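Local coordinates for sulfur oxidation protein soxB (Thermus thermophilus, PDB 2WDD) that hydrolyses a sulfur-sulfur bond in the Sox sulfur oxidation pathway and carries two manganese ions in a site typical of metallophosphoesterase-like enzymes, at residues A211-G216 with N256-L261; G278-L283 with G322-L327; L476-P481 with V548-R553. All coordinates share one frame; numbering follows the deposited sequence.

Contact 1. Residues A211-G216 with N256-L261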
loop_
_atom_site.group_PDB
_atom_site.type_symbol
_atom_site.label_atom_id
_atom_site.label_comp_id
_atom_site.label_asym_id
_atom_site.label_seq_id
_atom_site.Cartn_x
_atom_site.Cartn_y
_atom_site.Cartn_z
ATOM N N ALA A 211 -0.036 -20.441 -24.054
ATOM C CA ALA A 211 0.673 -19.168 -24.007
ATOM C C ALA A 211 -0.110 -18.262 -23.059
ATOM O O ALA A 211 -1.328 -18.104 -23.194
ATOM C CB ALA A 211 0.761 -18.559 -25.392
ATOM N N LEU A 212 0.599 -17.683 -22.095
ATOM C CA LEU A 212 -0.016 -16.817 -21.094
ATOM C C LEU A 212 0.528 -15.410 -21.240
ATOM O O LEU A 212 1.734 -15.208 -21.164
ATOM C CB LEU A 212 0.334 -17.330 -19.697
ATOM C CG LEU A 212 -0.188 -16.565 -18.476
ATOM C CD1 LEU A 212 -1.698 -16.690 -18.384
ATOM C CD2 LEU A 212 0.461 -17.107 -17.206
ATOM N N ALA A 213 -0.364 -14.442 -21.403
ATOM C CA ALA A 213 0.042 -13.038 -21.492
ATOM C C ALA A 213 -0.059 -12.377 -20.115
ATOM O O ALA A 213 -1.066 -12.531 -19.427
ATOM C CB ALA A 213 -0.854 -12.283 -22.467
ATOM N N VAL A 214 0.960 -11.591 -19.764
ATOM C CA VAL A 214 0.943 -10.772 -18.551
ATOM C C VAL A 214 0.874 -9.339 -19.086
ATOM O O VAL A 214 1.796 -8.883 -19.778
ATOM C CB VAL A 214 2.210 -10.950 -17.697
ATOM C CG1 VAL A 214 2.195 -9.997 -16.477
ATOM C CG2 VAL A 214 2.353 -12.384 -17.215
ATOM N N VAL A 215 -0.241 -8.663 -18.830
ATOM C CA VAL A 215 -0.442 -7.277 -19.250
ATOM C C VAL A 215 -0.201 -6.425 -18.011
ATOM O O VAL A 215 -0.607 -6.812 -16.918
ATOM C CB VAL A 215 -1.882 -7.055 -19.769
ATOM C CG1 VAL A 215 -2.106 -5.599 -20.209
ATOM C CG2 VAL A 215 -2.213 -8.049 -20.890
ATOM N N GLY A 216 0.468 -5.287 -18.156
ATOM C CA GLY A 216 0.704 -4.428 -17.010
ATOM C C GLY A 216 -0.092 -3.134 -17.018
ATOM O O GLY A 216 -0.332 -2.525 -18.061
ATOM N N ASN A 256 -3.469 -17.745 -24.795
ATOM C CA ASN A 256 -4.661 -18.521 -24.440
ATOM C C ASN A 256 -5.330 -17.885 -23.227
ATOM O O ASN A 256 -6.556 -17.898 -23.105
ATOM C CB ASN A 256 -4.280 -19.959 -24.098
ATOM C CG ASN A 256 -3.654 -20.681 -25.271
ATOM O OD1 ASN A 256 -2.457 -20.957 -25.277
ATOM N ND2 ASN A 256 -4.447 -20.914 -26.305
ATOM N N ALA A 257 -4.509 -17.331 -22.337
ATOM C CA ALA A 257 -5.007 -16.719 -21.108
ATOM C C ALA A 257 -4.347 -15.370 -20.903
ATOM O O ALA A 257 -3.224 -15.156 -21.346
ATOM C CB ALA A 257 -4.734 -17.621 -19.915
ATOM N N VAL A 258 -5.051 -14.470 -20.227
ATOM C CA VAL A 258 -4.539 -13.124 -20.005
ATOM C C VAL A 258 -4.605 -12.742 -18.531
ATOM O O VAL A 258 -5.660 -12.821 -17.910
ATOM C CB VAL A 258 -5.302 -12.101 -20.878
ATOM C CG1 VAL A 258 -4.876 -10.659 -20.539
ATOM C CG2 VAL A 258 -5.079 -12.395 -22.364
ATOM N N VAL A 259 -3.465 -12.339 -17.988
ATOM C CA VAL A 259 -3.364 -11.913 -16.595
ATOM C C VAL A 259 -3.015 -10.430 -16.594
ATOM O O VAL A 259 -2.059 -10.032 -17.256
ATOM C CB VAL A 259 -2.253 -12.696 -15.859
ATOM C CG1 VAL A 259 -2.130 -12.231 -14.395
ATOM C CG2 VAL A 259 -2.492 -14.202 -15.953
ATOM N N LEU A 260 -3.767 -9.624 -15.846
ATOM C CA LEU A 260 -3.451 -8.201 -15.729
ATOM C C LEU A 260 -2.722 -7.986 -14.400
ATOM O O LEU A 260 -3.293 -8.239 -13.353
ATOM C CB LEU A 260 -4.720 -7.336 -15.757
ATOM C CG LEU A 260 -4.475 -5.827 -15.571
ATOM C CD1 LEU A 260 -3.754 -5.258 -16.799
ATOM C CD2 LEU A 260 -5.776 -5.090 -15.335
ATOM N N LEU A 261 -1.455 -7.568 -14.457
ATOM C CA LEU A 261 -0.647 -7.247 -13.272
ATOM C C LEU A 261 -0.934 -5.763 -13.075
ATOM O O LEU A 261 -0.469 -4.925 -13.849
ATOM C CB LEU A 261 0.843 -7.443 -13.582
ATOM C CG LEU A 261 1.867 -7.149 -12.482
ATOM C CD1 LEU A 261 1.594 -7.971 -11.228
ATOM C CD2 LEU A 261 3.260 -7.441 -13.017
#

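Contact 2. Residues G278-L283 with G322-L327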
loop_
_atom_site.group_PDB
_atom_site.type_symbol
_atom_site.label_atom_id
_atom_site.label_comp_id
_atom_site.label_asym_id
_atom_site.label_seq_id
_atom_site.Cartn_x
_atom_site.Cartn_y
_atom_site.Cartn_z
ATOM N N GLY A 278 -12.017 -10.415 -21.908
ATOM C CA GLY A 278 -10.805 -11.191 -22.065
ATOM C C GLY A 278 -9.741 -11.191 -20.988
ATOM O O GLY A 278 -8.668 -11.765 -21.195
ATOM N N ILE A 279 -10.008 -10.553 -19.851
ATOM C CA ILE A 279 -9.040 -10.594 -18.759
ATOM C C ILE A 279 -9.459 -11.771 -17.884
ATOM O O ILE A 279 -10.563 -11.777 -17.346
ATOM C CB ILE A 279 -9.003 -9.298 -17.935
ATOM C CG1 ILE A 279 -8.598 -8.115 -18.824
ATOM C CG2 ILE A 279 -8.027 -9.467 -16.791
ATOM C CD1 ILE A 279 -8.512 -6.795 -18.079
ATOM N N ASP A 280 -8.592 -12.766 -17.765
ATOM C CA ASP A 280 -8.916 -13.964 -17.002
ATOM C C ASP A 280 -8.586 -13.860 -15.524
ATOM O O ASP A 280 -9.278 -14.425 -14.682
ATOM C CB ASP A 280 -8.235 -15.181 -17.617
ATOM C CG ASP A 280 -8.603 -15.362 -19.077
ATOM O OD1 ASP A 280 -9.820 -15.354 -19.381
ATOM O OD2 ASP A 280 -7.681 -15.390 -19.924
ATOM N N LEU A 281 -7.519 -13.135 -15.213
ATOM C CA LEU A 281 -7.086 -12.990 -13.841
ATOM C C LEU A 281 -6.484 -11.603 -13.689
ATOM O O LEU A 281 -5.801 -11.126 -14.595
ATOM C CB LEU A 281 -5.996 -14.021 -13.545
ATOM C CG LEU A 281 -5.235 -13.915 -12.218
ATOM C CD1 LEU A 281 -6.187 -14.175 -11.053
ATOM C CD2 LEU A 281 -4.047 -14.893 -12.177
ATOM N N ILE A 282 -6.734 -10.974 -12.546
ATOM C CA ILE A 282 -6.136 -9.673 -12.224
ATOM C C ILE A 282 -5.398 -9.864 -10.906
ATOM O O ILE A 282 -5.987 -10.373 -9.944
ATOM C CB ILE A 282 -7.170 -8.522 -12.069
ATOM C CG1 ILE A 282 -7.899 -8.264 -13.389
ATOM C CG2 ILE A 282 -6.450 -7.221 -11.642
ATOM C CD1 ILE A 282 -9.092 -7.332 -13.275
ATOM N N LEU A 283 -4.130 -9.452 -10.876
ATOM C CA LEU A 283 -3.285 -9.457 -9.682
ATOM C C LEU A 283 -3.354 -7.973 -9.281
ATOM O O LEU A 283 -2.776 -7.104 -9.948
ATOM C CB LEU A 283 -1.857 -9.899 -10.031
ATOM C CG LEU A 283 -1.805 -11.349 -10.554
ATOM C CD1 LEU A 283 -0.397 -11.756 -10.970
ATOM C CD2 LEU A 283 -2.398 -12.340 -9.519
ATOM N N GLY A 322 -8.978 -21.244 -24.371
ATOM C CA GLY A 322 -9.619 -19.948 -24.274
ATOM C C GLY A 322 -9.518 -19.186 -22.961
ATOM O O GLY A 322 -10.229 -18.202 -22.780
ATOM N N GLY A 323 -8.682 -19.637 -22.031
ATOM C CA GLY A 323 -8.557 -18.912 -20.771
ATOM C C GLY A 323 -8.042 -19.732 -19.611
ATOM O O GLY A 323 -7.198 -20.607 -19.779
ATOM N N ILE A 324 -8.514 -19.397 -18.411
ATOM C CA ILE A 324 -8.128 -20.115 -17.204
ATOM C C ILE A 324 -9.276 -21.059 -16.855
ATOM O O ILE A 324 -10.403 -20.614 -16.607
ATOM C CB ILE A 324 -7.829 -19.141 -16.024
ATOM C CG1 ILE A 324 -6.606 -18.279 -16.349
ATOM C CG2 ILE A 324 -7.610 -19.927 -14.717
ATOM C CD1 ILE A 324 -6.404 -17.103 -15.373
ATOM N N ALA A 325 -9.010 -22.363 -16.891
ATOM C CA ALA A 325 -10.050 -23.339 -16.576
ATOM C C ALA A 325 -10.317 -23.364 -15.081
ATOM O O ALA A 325 -11.466 -23.406 -14.633
ATOM C CB ALA A 325 -9.636 -24.734 -17.068
ATOM N N ASN A 326 -9.243 -23.340 -14.306
ATOM C CA ASN A 326 -9.371 -23.342 -12.865
ATOM C C ASN A 326 -8.083 -22.806 -12.252
ATOM O O ASN A 326 -7.070 -22.666 -12.934
ATOM C CB ASN A 326 -9.664 -24.755 -12.351
ATOM C CG ASN A 326 -10.629 -24.757 -11.177
ATOM O OD1 ASN A 326 -10.633 -23.836 -10.362
ATOM N ND2 ASN A 326 -11.455 -25.800 -11.081
ATOM N N LEU A 327 -8.131 -22.499 -10.963
ATOM C CA LEU A 327 -6.948 -21.980 -10.289
ATOM C C LEU A 327 -6.945 -22.305 -8.814
ATOM O O LEU A 327 -7.996 -22.506 -8.201
ATOM C CB LEU A 327 -6.844 -20.461 -10.472
ATOM C CG LEU A 327 -7.784 -19.584 -9.635
ATOM C CD1 LEU A 327 -7.463 -18.100 -9.904
ATOM C CD2 LEU A 327 -9.233 -19.888 -9.941
HETATM O O HOH W 1 -10.734 -17.599 -17.988
HETATM O O HOH W 2 -10.796 -15.937 -21.736
#

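Contact 3. Residues L476-P481 with V548-R553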
loop_
_atom_site.group_PDB
_atom_site.type_symbol
_atom_site.label_atom_id
_atom_site.label_comp_id
_atom_site.label_asym_id
_atom_site.label_seq_id
_atom_site.Cartn_x
_atom_site.Cartn_y
_atom_site.Cartn_z
ATOM N N LEU A 476 -18.935 11.781 11.039
ATOM C CA LEU A 476 -18.929 11.384 9.644
ATOM C C LEU A 476 -20.138 10.513 9.397
ATOM O O LEU A 476 -20.404 9.592 10.167
ATOM C CB LEU A 476 -17.680 10.555 9.336
ATOM C CG LEU A 476 -17.638 9.936 7.939
ATOM C CD1 LEU A 476 -17.389 11.029 6.893
ATOM C CD2 LEU A 476 -16.572 8.831 7.858
ATOM N N ASP A 477 -20.856 10.793 8.313
ATOM C CA ASP A 477 -21.973 9.954 7.899
ATOM C C ASP A 477 -21.688 9.532 6.471
ATOM O O ASP A 477 -21.967 10.268 5.530
ATOM C CB ASP A 477 -23.318 10.686 7.960
ATOM C CG ASP A 477 -24.479 9.780 7.572
ATOM O OD1 ASP A 477 -24.221 8.656 7.088
ATOM O OD2 ASP A 477 -25.647 10.187 7.738
ATOM N N PRO A 478 -21.074 8.361 6.294
ATOM C CA PRO A 478 -20.697 7.897 4.962
ATOM C C PRO A 478 -21.856 7.807 3.969
ATOM O O PRO A 478 -21.656 7.949 2.759
ATOM C CB PRO A 478 -20.088 6.514 5.222
ATOM C CG PRO A 478 -20.643 6.087 6.524
ATOM C CD PRO A 478 -20.835 7.342 7.330
ATOM N N ASP A 479 -23.068 7.606 4.478
ATOM C CA ASP A 479 -24.234 7.454 3.616
ATOM C C ASP A 479 -24.960 8.756 3.276
ATOM O O ASP A 479 -25.916 8.746 2.496
ATOM C CB ASP A 479 -25.211 6.448 4.217
ATOM C CG ASP A 479 -24.603 5.065 4.353
ATOM O OD1 ASP A 479 -24.139 4.527 3.327
ATOM O OD2 ASP A 479 -24.622 4.518 5.474
ATOM N N ALA A 480 -24.516 9.869 3.852
ATOM C CA ALA A 480 -25.141 11.157 3.573
ATOM C C ALA A 480 -24.732 11.654 2.188
ATOM O O ALA A 480 -23.751 11.190 1.611
ATOM C CB ALA A 480 -24.766 12.178 4.645
ATOM N N PRO A 481 -25.493 12.608 1.634
ATOM C CA PRO A 481 -25.155 13.139 0.312
ATOM C C PRO A 481 -23.869 13.940 0.385
ATOM O O PRO A 481 -23.502 14.446 1.450
ATOM C CB PRO A 481 -26.312 14.107 0.015
ATOM C CG PRO A 481 -27.401 13.758 0.943
ATOM C CD PRO A 481 -26.757 13.152 2.160
ATOM N N VAL A 548 -13.409 10.765 15.642
ATOM C CA VAL A 548 -14.526 10.740 14.708
ATOM C C VAL A 548 -15.617 9.788 15.168
ATOM O O VAL A 548 -15.335 8.685 15.625
ATOM C CB VAL A 548 -14.069 10.370 13.274
ATOM C CG1 VAL A 548 -15.159 10.703 12.261
ATOM C CG2 VAL A 548 -12.767 11.076 12.915
ATOM N N LYS A 549 -16.858 10.225 15.016
ATOM C CA LYS A 549 -18.027 9.410 15.324
ATOM C C LYS A 549 -18.625 9.056 13.962
ATOM O O LYS A 549 -18.837 9.943 13.133
ATOM C CB LYS A 549 -19.018 10.235 16.147
ATOM C CG LYS A 549 -20.411 9.641 16.282
ATOM C CD LYS A 549 -21.217 10.391 17.342
ATOM C CE LYS A 549 -22.623 10.721 16.856
ATOM N NZ LYS A 549 -23.403 11.493 17.868
ATOM N N VAL A 550 -18.850 7.773 13.710
ATOM C CA VAL A 550 -19.367 7.324 12.431
ATOM C C VAL A 550 -20.829 6.917 12.478
ATOM O O VAL A 550 -21.188 5.902 13.074
ATOM C CB VAL A 550 -18.519 6.177 11.859
ATOM C CG1 VAL A 550 -18.942 5.860 10.426
ATOM C CG2 VAL A 550 -17.030 6.514 11.935
ATOM N N ILE A 551 -21.671 7.690 11.804
ATOM C CA ILE A 551 -23.090 7.385 11.783
ATOM C C ILE A 551 -23.305 6.078 11.037
ATOM O O ILE A 551 -22.763 5.884 9.945
ATOM C CB ILE A 551 -23.897 8.513 11.090
ATOM C CG1 ILE A 551 -23.660 9.855 11.778
ATOM C CG2 ILE A 551 -25.395 8.157 11.064
ATOM C CD1 ILE A 551 -23.936 9.834 13.274
ATOM N N GLY A 552 -24.132 5.204 11.606
ATOM C CA GLY A 552 -24.517 3.961 10.969
ATOM C C GLY A 552 -23.504 2.832 10.980
ATOM O O GLY A 552 -23.709 1.810 10.326
ATOM N N ARG A 553 -22.405 3.011 11.708
ATOM C CA ARG A 553 -21.376 1.966 11.784
ATOM C C ARG A 553 -20.813 1.888 13.187
ATOM O O ARG A 553 -20.796 2.879 13.909
ATOM C CB ARG A 553 -20.195 2.287 10.849
ATOM C CG ARG A 553 -20.553 2.631 9.421
ATOM C CD ARG A 553 -20.917 1.397 8.624
ATOM N NE ARG A 553 -21.071 1.764 7.225
ATOM C CZ ARG A 553 -22.127 2.410 6.744
ATOM N NH1 ARG A 553 -23.138 2.717 7.547
ATOM N NH2 ARG A 553 -22.172 2.745 5.463
HETATM O O HOH W 3 -25.066 5.653 7.765
#

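Contact 1. Residues A211-G216 with N256-L261
V215 packs against both V258 and L260 on one face of this parallel strand pair. Its CG1, anti to the backbone N (chi1 180°), comes within 3.8 Å of L260 CD1, while the other branch, CG2, approaches V258 CG1 at 3.7 Å; both side chains cross obliquely to that of V215. On the opposite face L212 CD1 closes to 3.5 Å of A257 CB and also meets V259 CG2, less certainly because V259 has two conformers, and V214 CG1 turns to the CB of L261. Between these two layers the backbones lie in register, L212 facing A257 through to G216 facing L261, with strand directions 27° apart. A213 and V215 use both N and O here: A213 N reaches A257 O at 2.9 Å, and V215 O takes the N-H of L261 at 2.7 Å. Toward the start of the ladder the polar edge appears. N256 OD1 accepts the N-H of A211 at 2.8 Å, in the plane of the amide carbonyl and on a lone pair, while N256 N returns a bond to A211 O at 2.7 Å. The side chain thus stands in for a backbone carbonyl, and its ND2 is tied to K321 O. An alanine here would probably leave A211 N and K321 O without this amide partner, only backbone bonds to A211 O then linking the segments there. The pair lies inside its sheet: strand 202-207 runs antiparallel beside 210-217, strand 281-284 flanks 257-262, and the face bearing L212 and L261 packs on L31 and Y33 of strand 29-34.

Contact 2. Residues G278-L283 with G322-L327
D280 CB packs on the tip of I324. It is the apolar part of the side chain, 3.5 Å from I324 CD1; the same methyl touches L281 CB at 3.6 Å, so the tip of I324 bridges two successive residues. Beyond CB the chain turns alongside the glycine: CG, anti to its own carbonyl carbon (chi1 -56°), is 3.9 Å from G323 CA, and OD2 is 3.7 Å from that CA. The two oxygens differ in their polar partners. OD1 spans the gap through water: one molecule donates to D280 OD1 at 2.6 Å and to G322 O at an equal 2.6 Å, and a second, bound weakly to OD1, accepts from I324 N at 2.9 Å. No direct hydrogen bond joins the two segments. OD2, still beside G323 CA, takes its polar partners outside the two segments: a salt bridge with R251 and a hydrogen bond from V258 N, which would be likely to hold the carboxylate charged. Further along, the CD1 methyls of L281 and L327 approach at 4.3 Å. Since 281-284 and 323-333 belong to different sheets, the contact is a sheet-to-sheet seam at the edge of the two-sheet sandwich characteristic of metallophosphoesterase-type domains.

Contact 3. Residues L476-P481 with V548-R553
R553 and D479 meet at the end of a short parallel beta bridge, where L476 of strand 472-476 pairs with V550 of strand 548-550 before 476-481, within the 5'-nucleotidase C-terminal family region, folds into a type I turn. The two side chains cross at about a right angle. The carboxylate is tilted 38° from the guanidinium plane, and both terminal nitrogens close on one oxygen: NH2 of R553 lies 3.0 Å and NH1 of R553 3.1 Å from D479 OD2, reaching it on its syn side and from the same face. This end-on grip is a salt bridge with second partners, since D479 OD1 also takes the N-H of K56 and R553 NH2 donates to A54 O. P478 slides past the arginine in the opposite direction, its CG 3.8 Å from R553 NH2 and placed over one face of the guanidinium, offset toward the rim. P478 crosses V550 at about a right angle, its CD 3.9 Å from V550 CG1. D477 sends CG anti to its backbone N (chi1 -178°), to within 3.8 Å of I551 CB, while its OD1 accepts from D479 N in an Asx turn. The bridge itself is made by L476 N to K549 O at 2.8 Å and by I551 N to L476 O at 2.8 Å. Finally, R553 NH1 bends back to G552 O at 3.0 Å, from 71° out of that carbonyl's plane.

Overall arrangement
Contacts 1 and 2 are adjoining parts of one region, their centres 8 Å apart, and they share a sheet: strand 257-262 of contact 1 is the direct neighbour of strand 281-284 of contact 2. Contact 1 is the buried core member, a backbone ladder with aliphatic layers. Contact 2, partly buried, leads from that sheet to the edge of the other one, with water in place of direct bonds. Contact 3 sits about 40 Å from contact 1 (centre to centre), in a different sheet of the C-terminal half, also partly buried. There a single beta bridge lies beside a salt bridge and two turns, whereas the charge of contact 2 is paired mainly outside its own segments.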